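Local coordinates for protein dihydroorotase (Saccharomyces cerevisiae S288C, PDB 6L0A) that catalyses the zinc-dependent interconversion of N-carbamoyl-L-aspartate and dihydroorotate, the third step of de novo pyrimidine biosynthesis, at residues P46-L51 against I55-T60; F74-D79 against Y121-A126; A207-H212 against V243-S248; P285-V290 against G302-F307. All coordinates share one frame; numbering follows the deposited sequence.

Interaction 1: P46-L51 against I55-T60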
loop_
_atom_site.group_PDB
_atom_site.type_symbol
_atom_site.label_atom_id
_atom_site.label_comp_id
_atom_site.label_asym_id
_atom_site.label_seq_id
_atom_site.Cartn_x
_atom_site.Cartn_y
_atom_site.Cartn_z
ATOM N N PRO C 46 -9.033 12.781 24.502
ATOM C CA PRO C 46 -7.778 13.475 24.228
ATOM C C PRO C 46 -6.596 12.624 24.659
ATOM O O PRO C 46 -6.808 11.660 25.400
ATOM C CB PRO C 46 -7.874 14.745 25.091
ATOM C CG PRO C 46 -9.253 14.760 25.635
ATOM C CD PRO C 46 -9.709 13.356 25.676
ATOM N N PRO C 47 -5.394 12.974 24.202
ATOM C CA PRO C 47 -4.202 12.211 24.595
ATOM C C PRO C 47 -3.974 12.300 26.092
ATOM O O PRO C 47 -4.354 13.275 26.745
ATOM C CB PRO C 47 -3.064 12.897 23.829
ATOM C CG PRO C 47 -3.613 14.260 23.452
ATOM C CD PRO C 47 -5.079 14.048 23.246
ATOM N N ILE C 48 -3.315 11.279 26.631
ATOM C CA ILE C 48 -3.020 11.253 28.061
ATOM C C ILE C 48 -1.856 12.195 28.339
ATOM O O ILE C 48 -0.698 11.867 28.063
ATOM C CB ILE C 48 -2.689 9.842 28.549
ATOM C CG1 ILE C 48 -3.773 8.858 28.128
ATOM C CG2 ILE C 48 -2.488 9.887 30.061
ATOM C CD1 ILE C 48 -3.487 7.445 28.603
ATOM N N THR C 49 -2.154 13.355 28.936
ATOM C CA THR C 49 -1.130 14.344 29.236
ATOM C C THR C 49 -1.256 14.898 30.650
ATOM O O THR C 49 -0.609 15.904 30.962
ATOM C CB THR C 49 -1.188 15.507 28.239
ATOM O OG1 THR C 49 -2.428 16.215 28.410
ATOM C CG2 THR C 49 -1.098 14.996 26.799
ATOM N N THR C 50 -2.088 14.298 31.502
ATOM C CA THR C 50 -2.268 14.795 32.856
ATOM C C THR C 50 -2.178 13.649 33.855
ATOM O O THR C 50 -2.472 12.488 33.546
ATOM C CB THR C 50 -3.602 15.534 33.019
ATOM O OG1 THR C 50 -4.691 14.635 32.778
ATOM C CG2 THR C 50 -3.682 16.727 32.056
ATOM N N LEU C 51 -1.755 14.006 35.065
ATOM C CA LEU C 51 -1.547 13.024 36.118
ATOM C C LEU C 51 -2.831 12.277 36.451
ATOM O O LEU C 51 -2.837 11.046 36.559
ATOM C CB LEU C 51 -1.004 13.732 37.357
ATOM C CG LEU C 51 -0.355 12.862 38.429
ATOM C CD1 LEU C 51 0.624 11.900 37.805
ATOM C CD2 LEU C 51 0.337 13.745 39.444
ATOM N N ILE C 55 -3.616 8.113 36.026
ATOM C CA ILE C 55 -3.910 7.318 37.213
ATOM C C ILE C 55 -5.261 6.629 37.069
ATOM O O ILE C 55 -5.388 5.426 37.317
ATOM C CB ILE C 55 -3.856 8.195 38.477
ATOM C CG1 ILE C 55 -2.412 8.562 38.809
ATOM C CG2 ILE C 55 -4.501 7.458 39.669
ATOM C CD1 ILE C 55 -2.290 9.644 39.865
ATOM N N GLU C 56 -6.291 7.379 36.655
ATOM C CA GLU C 56 -7.612 6.777 36.512
ATOM C C GLU C 56 -7.649 5.767 35.369
ATOM O O GLU C 56 -8.349 4.755 35.467
ATOM C CB GLU C 56 -8.676 7.863 36.319
ATOM C CG GLU C 56 -8.928 8.702 37.574
ATOM C CD GLU C 56 -9.442 7.872 38.759
ATOM O OE1 GLU C 56 -8.746 7.817 39.802
ATOM O OE2 GLU C 56 -10.540 7.283 38.649
ATOM N N TYR C 57 -6.891 6.008 34.291
ATOM C CA TYR C 57 -6.804 5.021 33.213
ATOM C C TYR C 57 -6.242 3.704 33.733
ATOM O O TYR C 57 -6.817 2.636 33.495
ATOM C CB TYR C 57 -5.937 5.560 32.069
ATOM C CG TYR C 57 -6.029 4.822 30.740
ATOM C CD1 TYR C 57 -7.229 4.279 30.281
ATOM C CD2 TYR C 57 -4.918 4.724 29.918
ATOM C CE1 TYR C 57 -7.299 3.635 29.041
ATOM C CE2 TYR C 57 -4.973 4.096 28.694
ATOM C CZ TYR C 57 -6.157 3.548 28.256
ATOM O OH TYR C 57 -6.180 2.931 27.033
ATOM N N LYS C 58 -5.118 3.759 34.460
ATOM C CA LYS C 58 -4.548 2.524 35.005
ATOM C C LYS C 58 -5.547 1.806 35.906
ATOM O O LYS C 58 -5.652 0.571 35.871
ATOM C CB LYS C 58 -3.258 2.814 35.775
ATOM C CG LYS C 58 -2.499 1.541 36.198
ATOM C CD LYS C 58 -1.180 1.880 36.894
ATOM C CE LYS C 58 -0.443 0.616 37.329
ATOM N NZ LYS C 58 0.864 0.914 37.990
ATOM N N LYS C 59 -6.290 2.559 36.718
ATOM C CA LYS C 59 -7.261 1.927 37.606
ATOM C C LYS C 59 -8.331 1.192 36.808
ATOM O O LYS C 59 -8.736 0.084 37.171
ATOM C CB LYS C 59 -7.885 2.979 38.527
ATOM C CG LYS C 59 -6.940 3.462 39.629
ATOM C CD LYS C 59 -7.653 3.661 40.974
ATOM C CE LYS C 59 -7.466 2.450 41.899
ATOM N NZ LYS C 59 -6.243 2.546 42.755
ATOM N N THR C 60 -8.767 1.783 35.694
ATOM C CA THR C 60 -9.747 1.131 34.834
ATOM C C THR C 60 -9.199 -0.171 34.282
ATOM O O THR C 60 -9.882 -1.204 34.294
ATOM C CB THR C 60 -10.149 2.073 33.693
ATOM O OG1 THR C 60 -10.817 3.211 34.239
ATOM C CG2 THR C 60 -11.081 1.364 32.694
#
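I48 reaches across to the aromatic ring of Y57, in the second turn of helix 51-64, one of the outer helices of this amidohydrolase TIM barrel. The two side chains cross at about a right angle: I48 brings its CD1 methyl, the tip of its longer branch, obliquely against the CD2-CE2 side of the ring, 3.3 Å from Y57 CD2 and 3.7 Å from Y57 CE2. This is tight packing for carbon against carbon. Full extension brings the methyl there, since the outer torsion of I48 is trans (chi2 -180°), and the slim, unbranched end of isoleucine suits such a narrow approach. Tyrosine serves a double purpose. Its ring carbons take part in the apolar packing, while OH hydrogen-bonds to the carbonyl O of R18, a residue of the malate pocket. This is consistent with a second-shell place for Y57, whose side chain is about 7 Å from that of the zinc ligand H16.

The remaining contact lies within the helix itself. T50 occupies the N-cap, and L51 O accepts from I55 N at 3.1 Å in a nearly straight bond (158° at the hydrogen), an ordinary alpha-helical turn. One turn apart on the helix, the two aliphatic chains meet obliquely, with L51 CG 4.0 Å from I55 CD1, and L51 also packs on E87 and A88 of helix 82-90. The I55 side chain also passes close to that carbonyl oxygen, its CG1 3.4 Å from L51 O.

Interaction 2: F74-D79 against Y121-A126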
loop_
_atom_site.group_PDB
_atom_site.type_symbol
_atom_site.label_atom_id
_atom_site.label_comp_id
_atom_site.label_asym_id
_atom_site.label_seq_id
_atom_site.Cartn_x
_atom_site.Cartn_y
_atom_site.Cartn_z
ATOM N N PHE C 74 2.860 8.903 29.222
ATOM C CA PHE C 74 2.328 10.161 28.729
ATOM C C PHE C 74 2.543 10.269 27.219
ATOM O O PHE C 74 3.474 9.693 26.652
ATOM C CB PHE C 74 3.020 11.359 29.401
ATOM C CG PHE C 74 2.475 11.720 30.764
ATOM C CD1 PHE C 74 1.167 11.414 31.125
ATOM C CD2 PHE C 74 3.272 12.410 31.663
ATOM C CE1 PHE C 74 0.670 11.778 32.381
ATOM C CE2 PHE C 74 2.798 12.769 32.916
ATOM C CZ PHE C 74 1.496 12.458 33.279
ATOM N N TYR C 75 1.683 11.055 26.586
ATOM C CA TYR C 75 1.805 11.431 25.181
ATOM C C TYR C 75 2.622 12.715 25.089
ATOM O O TYR C 75 2.357 13.671 25.822
ATOM C CB TYR C 75 0.388 11.621 24.651
ATOM C CG TYR C 75 0.130 11.963 23.209
ATOM C CD1 TYR C 75 0.353 13.247 22.718
ATOM C CD2 TYR C 75 -0.448 11.023 22.362
ATOM C CE1 TYR C 75 0.043 13.565 21.398
ATOM C CE2 TYR C 75 -0.763 11.332 21.049
ATOM C CZ TYR C 75 -0.510 12.598 20.574
ATOM O OH TYR C 75 -0.833 12.898 19.271
ATOM N N LEU C 76 3.623 12.742 24.210
ATOM C CA LEU C 76 4.484 13.928 24.122
ATOM C C LEU C 76 3.712 15.050 23.431
ATOM O O LEU C 76 3.544 15.050 22.209
ATOM C CB LEU C 76 5.784 13.607 23.390
ATOM C CG LEU C 76 6.856 14.723 23.422
ATOM C CD1 LEU C 76 7.316 14.961 24.838
ATOM C CD2 LEU C 76 8.062 14.386 22.550
ATOM N N SER C 77 3.239 16.023 24.204
ATOM C CA SER C 77 2.359 17.043 23.646
ATOM C C SER C 77 2.820 18.435 24.047
ATOM O O SER C 77 3.648 18.610 24.943
ATOM C CB SER C 77 0.896 16.841 24.071
ATOM O OG SER C 77 0.587 17.532 25.265
ATOM N N LYS C 78 2.269 19.419 23.335
ATOM C CA LYS C 78 2.540 20.820 23.646
ATOM C C LYS C 78 2.261 21.170 25.098
ATOM O O LYS C 78 2.915 22.072 25.634
ATOM C CB LYS C 78 1.647 21.710 22.759
ATOM C CG LYS C 78 1.995 21.758 21.294
ATOM C CD LYS C 78 0.969 22.624 20.582
ATOM C CE LYS C 78 0.084 21.774 19.713
ATOM N NZ LYS C 78 0.931 20.996 18.775
ATOM N N ASP C 79 1.346 20.445 25.743
ATOM C CA ASP C 79 0.883 20.784 27.077
ATOM C C ASP C 79 1.797 20.262 28.177
ATOM O O ASP C 79 1.723 20.746 29.312
ATOM C CB ASP C 79 -0.535 20.244 27.274
ATOM C CG ASP C 79 -1.513 20.785 26.238
ATOM O OD1 ASP C 79 -1.312 21.927 25.766
ATOM O OD2 ASP C 79 -2.463 20.063 25.872
ATOM N N TYR C 121 13.242 19.841 24.504
ATOM C CA TYR C 121 14.452 19.490 25.243
ATOM C C TYR C 121 14.297 19.654 26.757
ATOM O O TYR C 121 14.843 18.817 27.495
ATOM C CB TYR C 121 15.644 20.294 24.698
ATOM C CG TYR C 121 16.402 19.538 23.622
ATOM C CD1 TYR C 121 15.722 18.808 22.655
ATOM C CD2 TYR C 121 17.792 19.538 23.587
ATOM C CE1 TYR C 121 16.404 18.094 21.674
ATOM C CE2 TYR C 121 18.486 18.833 22.613
ATOM C CZ TYR C 121 17.784 18.109 21.657
ATOM O OH TYR C 121 18.460 17.408 20.679
ATOM N N PRO C 122 13.578 20.652 27.279
ATOM C CA PRO C 122 13.319 20.655 28.734
ATOM C C PRO C 122 12.571 19.418 29.223
ATOM O O PRO C 122 12.846 18.935 30.330
ATOM C CB PRO C 122 12.504 21.937 28.934
ATOM C CG PRO C 122 12.983 22.838 27.851
ATOM C CD PRO C 122 13.172 21.927 26.657
ATOM N N ILE C 123 11.639 18.888 28.422
ATOM C CA ILE C 123 10.972 17.635 28.780
ATOM C C ILE C 123 11.979 16.495 28.833
ATOM O O ILE C 123 12.017 15.720 29.796
ATOM C CB ILE C 123 9.838 17.325 27.788
ATOM C CG1 ILE C 123 8.821 18.473 27.719
ATOM C CG2 ILE C 123 9.157 15.984 28.156
ATOM C CD1 ILE C 123 8.055 18.696 29.007
ATOM N N PHE C 124 12.799 16.357 27.785
ATOM C CA PHE C 124 13.757 15.252 27.740
ATOM C C PHE C 124 14.770 15.340 28.876
ATOM O O PHE C 124 15.201 14.306 29.409
ATOM C CB PHE C 124 14.484 15.227 26.391
ATOM C CG PHE C 124 13.569 15.101 25.206
ATOM C CD1 PHE C 124 12.340 14.465 25.321
ATOM C CD2 PHE C 124 13.932 15.620 23.975
ATOM C CE1 PHE C 124 11.496 14.339 24.223
ATOM C CE2 PHE C 124 13.076 15.510 22.865
ATOM C CZ PHE C 124 11.865 14.865 22.994
ATOM N N LYS C 125 15.161 16.559 29.264
ATOM C CA LYS C 125 16.057 16.700 30.405
ATOM C C LYS C 125 15.401 16.186 31.679
ATOM O O LYS C 125 16.031 15.472 32.468
ATOM C CB LYS C 125 16.485 18.165 30.560
ATOM C CG LYS C 125 17.707 18.413 31.471
ATOM C CD LYS C 125 18.834 17.367 31.306
ATOM C CE LYS C 125 19.441 17.291 29.893
ATOM N NZ LYS C 125 20.172 18.507 29.417
ATOM N N ALA C 126 14.122 16.516 31.884
ATOM C CA ALA C 126 13.407 16.015 33.058
ATOM C C ALA C 126 13.257 14.498 33.003
ATOM O O ALA C 126 13.483 13.805 34.004
ATOM C CB ALA C 126 12.042 16.699 33.167
#
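A small apolar cluster in the outer layer of the TIM barrel joins L76, from the loop between strand 69-71 and helix 82-90, to I123 and F124 of helix 121-130. Leucine fits the task because its fork supplies two methyls for two partners. L76 CD1 lies 3.9 Å from I123 CG2, the two side chains running past each other in opposite directions. The other prong, L76 CD2, meets the phenylalanine at its rim, close to the ring plane, 3.8 Å from F124 CE1 and 3.9 Å from F124 CZ; here the side chains cross at about a right angle. L76 is presented to the helix with CG trans to its own amide nitrogen (chi1 -171°), which carries the fork outward from the loop.

The three touching residues are buried, and the atoms that meet are all carbons; no hydrogen bond joins the two segments. The loop is shaped by its own polar bond: S77 OG accepts from D79 N at 3.0 Å, an ST turn just ahead of helix 82-90. A short hydroxyl side chain is well placed to bend back onto the backbone in this way.

Helix 121-130 packs on helix 82-90 through I123 and A126, which touch P82 and H86, and on L167 of helix 156-170 through F124, with the loop carrying L76 as a further neighbour.

Interaction 3: A207-H212 against V243-S248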
loop_
_atom_site.group_PDB
_atom_site.type_symbol
_atom_site.label_atom_id
_atom_site.label_comp_id
_atom_site.label_asym_id
_atom_site.label_seq_id
_atom_site.Cartn_x
_atom_site.Cartn_y
_atom_site.Cartn_z
ATOM N N ALA C 207 15.102 -1.134 20.385
ATOM C CA ALA C 207 14.071 -1.106 19.362
ATOM C C ALA C 207 13.098 -2.226 19.668
ATOM O O ALA C 207 13.509 -3.311 20.090
ATOM C CB ALA C 207 14.660 -1.286 17.960
ATOM N N THR C 208 11.811 -1.959 19.497
ATOM C CA THR C 208 10.838 -3.030 19.616
ATOM C C THR C 208 10.477 -3.542 18.225
ATOM O O THR C 208 10.575 -2.821 17.231
ATOM C CB THR C 208 9.584 -2.581 20.365
ATOM O OG1 THR C 208 9.031 -1.410 19.743
ATOM C CG2 THR C 208 9.902 -2.301 21.860
ATOM N N LEU C 209 10.111 -4.819 18.159
ATOM C CA LEU C 209 9.643 -5.430 16.924
ATOM C C LEU C 209 8.264 -6.015 17.169
ATOM O O LEU C 209 8.019 -6.628 18.210
ATOM C CB LEU C 209 10.611 -6.512 16.436
ATOM C CG LEU C 209 12.025 -5.989 16.143
ATOM C CD1 LEU C 209 12.987 -7.157 15.948
ATOM C CD2 LEU C 209 12.030 -5.076 14.913
ATOM N N THR C 210 7.356 -5.791 16.224
ATOM C CA THR C 210 5.995 -6.273 16.336
ATOM C C THR C 210 5.910 -7.710 15.850
ATOM O O THR C 210 6.840 -8.243 15.243
ATOM C CB THR C 210 5.041 -5.436 15.495
ATOM O OG1 THR C 210 5.329 -5.682 14.110
ATOM C CG2 THR C 210 5.197 -3.950 15.806
ATOM N N ALA C 211 4.762 -8.323 16.106
ATOM C CA ALA C 211 4.481 -9.617 15.496
ATOM C C ALA C 211 4.266 -9.472 13.996
ATOM O O ALA C 211 4.818 -10.241 13.201
ATOM C CB ALA C 211 3.258 -10.255 16.152
ATOM N N HIS C 212 3.485 -8.474 13.580
ATOM C CA HIS C 212 3.044 -8.474 12.184
ATOM C C HIS C 212 4.161 -8.069 11.224
ATOM O O HIS C 212 4.158 -8.500 10.066
ATOM C CB HIS C 212 1.807 -7.592 12.001
ATOM C CG HIS C 212 1.906 -6.230 12.621
ATOM N ND1 HIS C 212 1.725 -6.010 13.971
ATOM C CD2 HIS C 212 2.112 -5.015 12.065
ATOM C CE1 HIS C 212 1.836 -4.715 14.221
ATOM N NE2 HIS C 212 2.060 -4.088 13.079
ATOM N N VAL C 243 13.408 -10.133 10.942
ATOM C CA VAL C 243 13.331 -11.474 11.512
ATOM C C VAL C 243 14.685 -11.879 12.083
ATOM O O VAL C 243 14.760 -12.451 13.178
ATOM C CB VAL C 243 12.808 -12.475 10.463
ATOM C CG1 VAL C 243 13.032 -13.900 10.930
ATOM C CG2 VAL C 243 11.309 -12.243 10.215
ATOM N N LYS C 244 15.779 -11.537 11.386
ATOM C CA LYS C 244 17.110 -11.874 11.891
ATOM C C LYS C 244 17.417 -11.126 13.182
ATOM O O LYS C 244 18.041 -11.680 14.098
ATOM C CB LYS C 244 18.185 -11.581 10.837
ATOM C CG LYS C 244 18.423 -12.730 9.850
ATOM C CD LYS C 244 19.800 -12.638 9.177
ATOM C CE LYS C 244 20.726 -13.767 9.630
ATOM N NZ LYS C 244 20.367 -15.093 9.036
ATOM N N ALA C 245 16.998 -9.860 13.271
ATOM C CA ALA C 245 17.170 -9.118 14.516
ATOM C C ALA C 245 16.354 -9.741 15.639
ATOM O O ALA C 245 16.841 -9.874 16.770
ATOM C CB ALA C 245 16.784 -7.647 14.315
ATOM N N ALA C 246 15.118 -10.157 15.346
ATOM C CA ALA C 246 14.231 -10.631 16.406
ATOM C C ALA C 246 14.750 -11.913 17.041
ATOM O O ALA C 246 14.567 -12.138 18.245
ATOM C CB ALA C 246 12.824 -10.855 15.865
ATOM N N VAL C 247 15.376 -12.780 16.246
ATOM C CA VAL C 247 15.912 -14.032 16.770
ATOM C C VAL C 247 17.400 -13.926 17.085
ATOM O O VAL C 247 18.049 -14.945 17.334
ATOM C CB VAL C 247 15.630 -15.196 15.804
ATOM C CG1 VAL C 247 14.129 -15.372 15.617
ATOM C CG2 VAL C 247 16.317 -14.957 14.471
ATOM N N SER C 248 17.952 -12.710 17.110
ATOM C CA SER C 248 19.393 -12.534 17.237
ATOM C C SER C 248 19.911 -12.867 18.632
ATOM O O SER C 248 21.115 -13.103 18.787
ATOM C CB SER C 248 19.785 -11.097 16.876
ATOM O OG SER C 248 19.381 -10.170 17.876
#
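No ring takes part where L209 meets A245 and A246; the flat group nearby is the imidazole of H212, over one face of which T210 OG1 sits centrally, 3.5 Å above the plane. That hydroxyl also hydrogen-bonds to H213 ND1, so polar groups gather just after the strand while its last residue faces the alanine surface of a helix. The contact itself is the strand-on-helix packing of a TIM barrel. Strand 205-209 and helix 236-246 belong to one beta-alpha-beta crossover, which returns in the neighbouring parallel strand 253-255, to whose F254 L209 is hydrogen-bonded through its backbone.

L209 points from the strand toward the helix, and one methyl does the work. Its CD1 is 3.7 Å from both A246 CB and A246 CA, and 4.2 Å from A245 CB. An outer torsion near trans (chi2 168°) extends CD1 to the helix surface. Two consecutive alanines, with nothing larger than a methyl, let strand and helix come close: the CA atoms of L209 and A246 are 7.0 Å apart. A245 also packs on F253 and on I187 of helix 184-193.

Directly beyond, the helix gives way at V247. The carbonyl of A245 receives two donors from the same residue: S248 N at 3.1 Å and, somewhat shorter, S248 OG at 2.8 Å from A245 O.

Interaction 4: P285-V290 against G302-F307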
loop_
_atom_site.group_PDB
_atom_site.type_symbol
_atom_site.label_atom_id
_atom_site.label_comp_id
_atom_site.label_asym_id
_atom_site.label_seq_id
_atom_site.Cartn_x
_atom_site.Cartn_y
_atom_site.Cartn_z
ATOM N N PRO C 285 1.772 -16.677 20.725
ATOM C CA PRO C 285 1.742 -17.679 19.635
ATOM C C PRO C 285 2.213 -17.165 18.275
ATOM O O PRO C 285 2.879 -17.924 17.556
ATOM C CB PRO C 285 0.270 -18.105 19.603
ATOM C CG PRO C 285 -0.203 -17.915 21.008
ATOM C CD PRO C 285 0.517 -16.688 21.506
ATOM N N TYR C 286 1.906 -15.912 17.894
ATOM C CA TYR C 286 2.437 -15.372 16.639
ATOM C C TYR C 286 3.957 -15.381 16.647
ATOM O O TYR C 286 4.603 -15.797 15.676
ATOM C CB TYR C 286 1.958 -13.929 16.398
ATOM C CG TYR C 286 0.491 -13.707 16.129
ATOM C CD1 TYR C 286 -0.168 -14.384 15.104
ATOM C CD2 TYR C 286 -0.227 -12.784 16.872
ATOM C CE1 TYR C 286 -1.506 -14.160 14.858
ATOM C CE2 TYR C 286 -1.563 -12.544 16.634
ATOM C CZ TYR C 286 -2.200 -13.242 15.621
ATOM O OH TYR C 286 -3.522 -13.004 15.396
ATOM N N ILE C 287 4.551 -14.869 17.725
ATOM C CA ILE C 287 6.002 -14.774 17.795
ATOM C C ILE C 287 6.627 -16.167 17.803
ATOM O O ILE C 287 7.674 -16.403 17.189
ATOM C CB ILE C 287 6.407 -13.958 19.034
ATOM C CG1 ILE C 287 5.807 -12.547 18.951
ATOM C CG2 ILE C 287 7.909 -13.897 19.145
ATOM C CD1 ILE C 287 6.332 -11.744 17.772
ATOM N N ALA C 288 5.996 -17.103 18.511
ATOM C CA ALA C 288 6.502 -18.468 18.563
ATOM C C ALA C 288 6.541 -19.085 17.174
ATOM O O ALA C 288 7.462 -19.842 16.845
ATOM C CB ALA C 288 5.637 -19.303 19.502
ATOM N N GLN C 289 5.564 -18.748 16.332
ATOM C CA GLN C 289 5.579 -19.230 14.955
ATOM C C GLN C 289 6.874 -18.841 14.257
ATOM O O GLN C 289 7.503 -19.663 13.575
ATOM C CB GLN C 289 4.368 -18.679 14.199
ATOM C CG GLN C 289 4.028 -19.443 12.923
ATOM C CD GLN C 289 3.744 -20.903 13.200
ATOM O OE1 GLN C 289 2.980 -21.236 14.112
ATOM N NE2 GLN C 289 4.357 -21.787 12.415
ATOM N N VAL C 290 7.298 -17.591 14.432
ATOM C CA VAL C 290 8.501 -17.097 13.770
ATOM C C VAL C 290 9.741 -17.785 14.318
ATOM O O VAL C 290 10.619 -18.220 13.561
ATOM C CB VAL C 290 8.596 -15.571 13.924
ATOM C CG1 VAL C 290 9.893 -15.051 13.298
ATOM C CG2 VAL C 290 7.367 -14.926 13.310
ATOM N N GLY C 302 14.194 -14.630 25.731
ATOM C CA GLY C 302 14.849 -13.335 25.764
ATOM C C GLY C 302 14.035 -12.269 25.056
ATOM O O GLY C 302 13.864 -11.160 25.570
ATOM N N PHE C 303 13.471 -12.615 23.895
ATOM C CA PHE C 303 12.797 -11.619 23.064
ATOM C C PHE C 303 11.465 -11.185 23.668
ATOM O O PHE C 303 11.097 -10.009 23.564
ATOM C CB PHE C 303 12.594 -12.169 21.651
ATOM C CG PHE C 303 11.857 -11.226 20.734
ATOM C CD1 PHE C 303 12.480 -10.092 20.242
ATOM C CD2 PHE C 303 10.554 -11.479 20.370
ATOM C CE1 PHE C 303 11.795 -9.205 19.403
ATOM C CE2 PHE C 303 9.863 -10.613 19.523
ATOM C CZ PHE C 303 10.492 -9.474 19.046
ATOM N N VAL C 304 10.734 -12.101 24.309
ATOM C CA VAL C 304 9.407 -11.802 24.842
ATOM C C VAL C 304 9.379 -11.687 26.358
ATOM O O VAL C 304 8.288 -11.537 26.925
ATOM C CB VAL C 304 8.355 -12.826 24.380
ATOM C CG1 VAL C 304 8.286 -12.888 22.847
ATOM C CG2 VAL C 304 8.650 -14.207 24.969
ATOM N N SER C 305 10.523 -11.765 27.039
ATOM C CA SER C 305 10.483 -11.568 28.483
ATOM C C SER C 305 11.744 -10.909 29.027
ATOM O O SER C 305 11.666 -9.811 29.581
ATOM C CB SER C 305 10.242 -12.892 29.214
ATOM O OG SER C 305 10.131 -12.665 30.614
ATOM N N ASP C 306 12.907 -11.552 28.872
ATOM C CA ASP C 306 14.113 -11.094 29.565
ATOM C C ASP C 306 14.464 -9.650 29.213
ATOM O O ASP C 306 14.704 -8.822 30.102
ATOM C CB ASP C 306 15.303 -12.005 29.234
ATOM C CG ASP C 306 15.068 -13.456 29.618
ATOM O OD1 ASP C 306 14.087 -13.755 30.331
ATOM O OD2 ASP C 306 15.877 -14.302 29.181
ATOM N N PHE C 307 14.525 -9.334 27.915
ATOM C CA PHE C 307 15.136 -8.076 27.493
ATOM C C PHE C 307 14.238 -6.885 27.801
ATOM O O PHE C 307 14.732 -5.815 28.177
ATOM C CB PHE C 307 15.479 -8.135 26.004
ATOM C CG PHE C 307 16.525 -9.171 25.671
ATOM C CD1 PHE C 307 17.562 -9.437 26.561
ATOM C CD2 PHE C 307 16.463 -9.889 24.487
ATOM C CE1 PHE C 307 18.531 -10.392 26.259
ATOM C CE2 PHE C 307 17.417 -10.840 24.186
ATOM C CZ PHE C 307 18.454 -11.092 25.072
#
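A chi1 of -60° places CG1 of I287 beside its backbone N and swings CG2 to the far side, aiming that methyl at F303 and V304 of the adjoining helix. F303 answers with CG trans to its backbone N (chi1 178°), which extends its ring toward helix 283-293. Helices 283-293 and 300-312 follow one another in the chain and pack together against the TIM barrel.

I287 CG2 meets the phenylalanine at its rim, near the ring plane, equally close at 3.8 Å to F303 CD2 and F303 CE2. The two side chains cross at about a right angle. The same methyl is 3.9 Å from V304 CG1, so a single branch of the isoleucine touches both partners; its other branch comes only as near as 4.1 Å, from I287 CD1 to F303 CE2. Beta-branched residues suit such a closely packed spot because their methyls sit next to the backbone. All three residues also rest on F255 of strand 253-255, and F303 packs against F291 and A246; the three are buried, and only carbon atoms meet across the contact.

F303 and V304 themselves lie in a wider, pi-type turn of helix 300-312, F307 N donating to G302 O at 3.0 Å. The F307 ring folds back over the glycine, where no side chain intervenes, with G302 CA 3.9 Å above one face, offset toward the rim.

The four contacts follow in series along the chain and form two pairs on opposite sides of its centre. Interactions 1 and 2, centres 16 Å apart, share a seam between the loops before helices 51-64 and 82-90, where I48 O probably accepts a hydrogen bond from Y75 N at 2.9 Å. Interactions 3 and 4 lie closer, 9 Å between centres: A211 CA is 3.6 Å from I287 CD1, and the F303 ring lies against the ends of strand 205-209 and helix 236-246. Between the pairs, nearest atoms are about 14 to 19 Å apart. The contacts thus join loops, helices and a strand in two separate regions of the barrel.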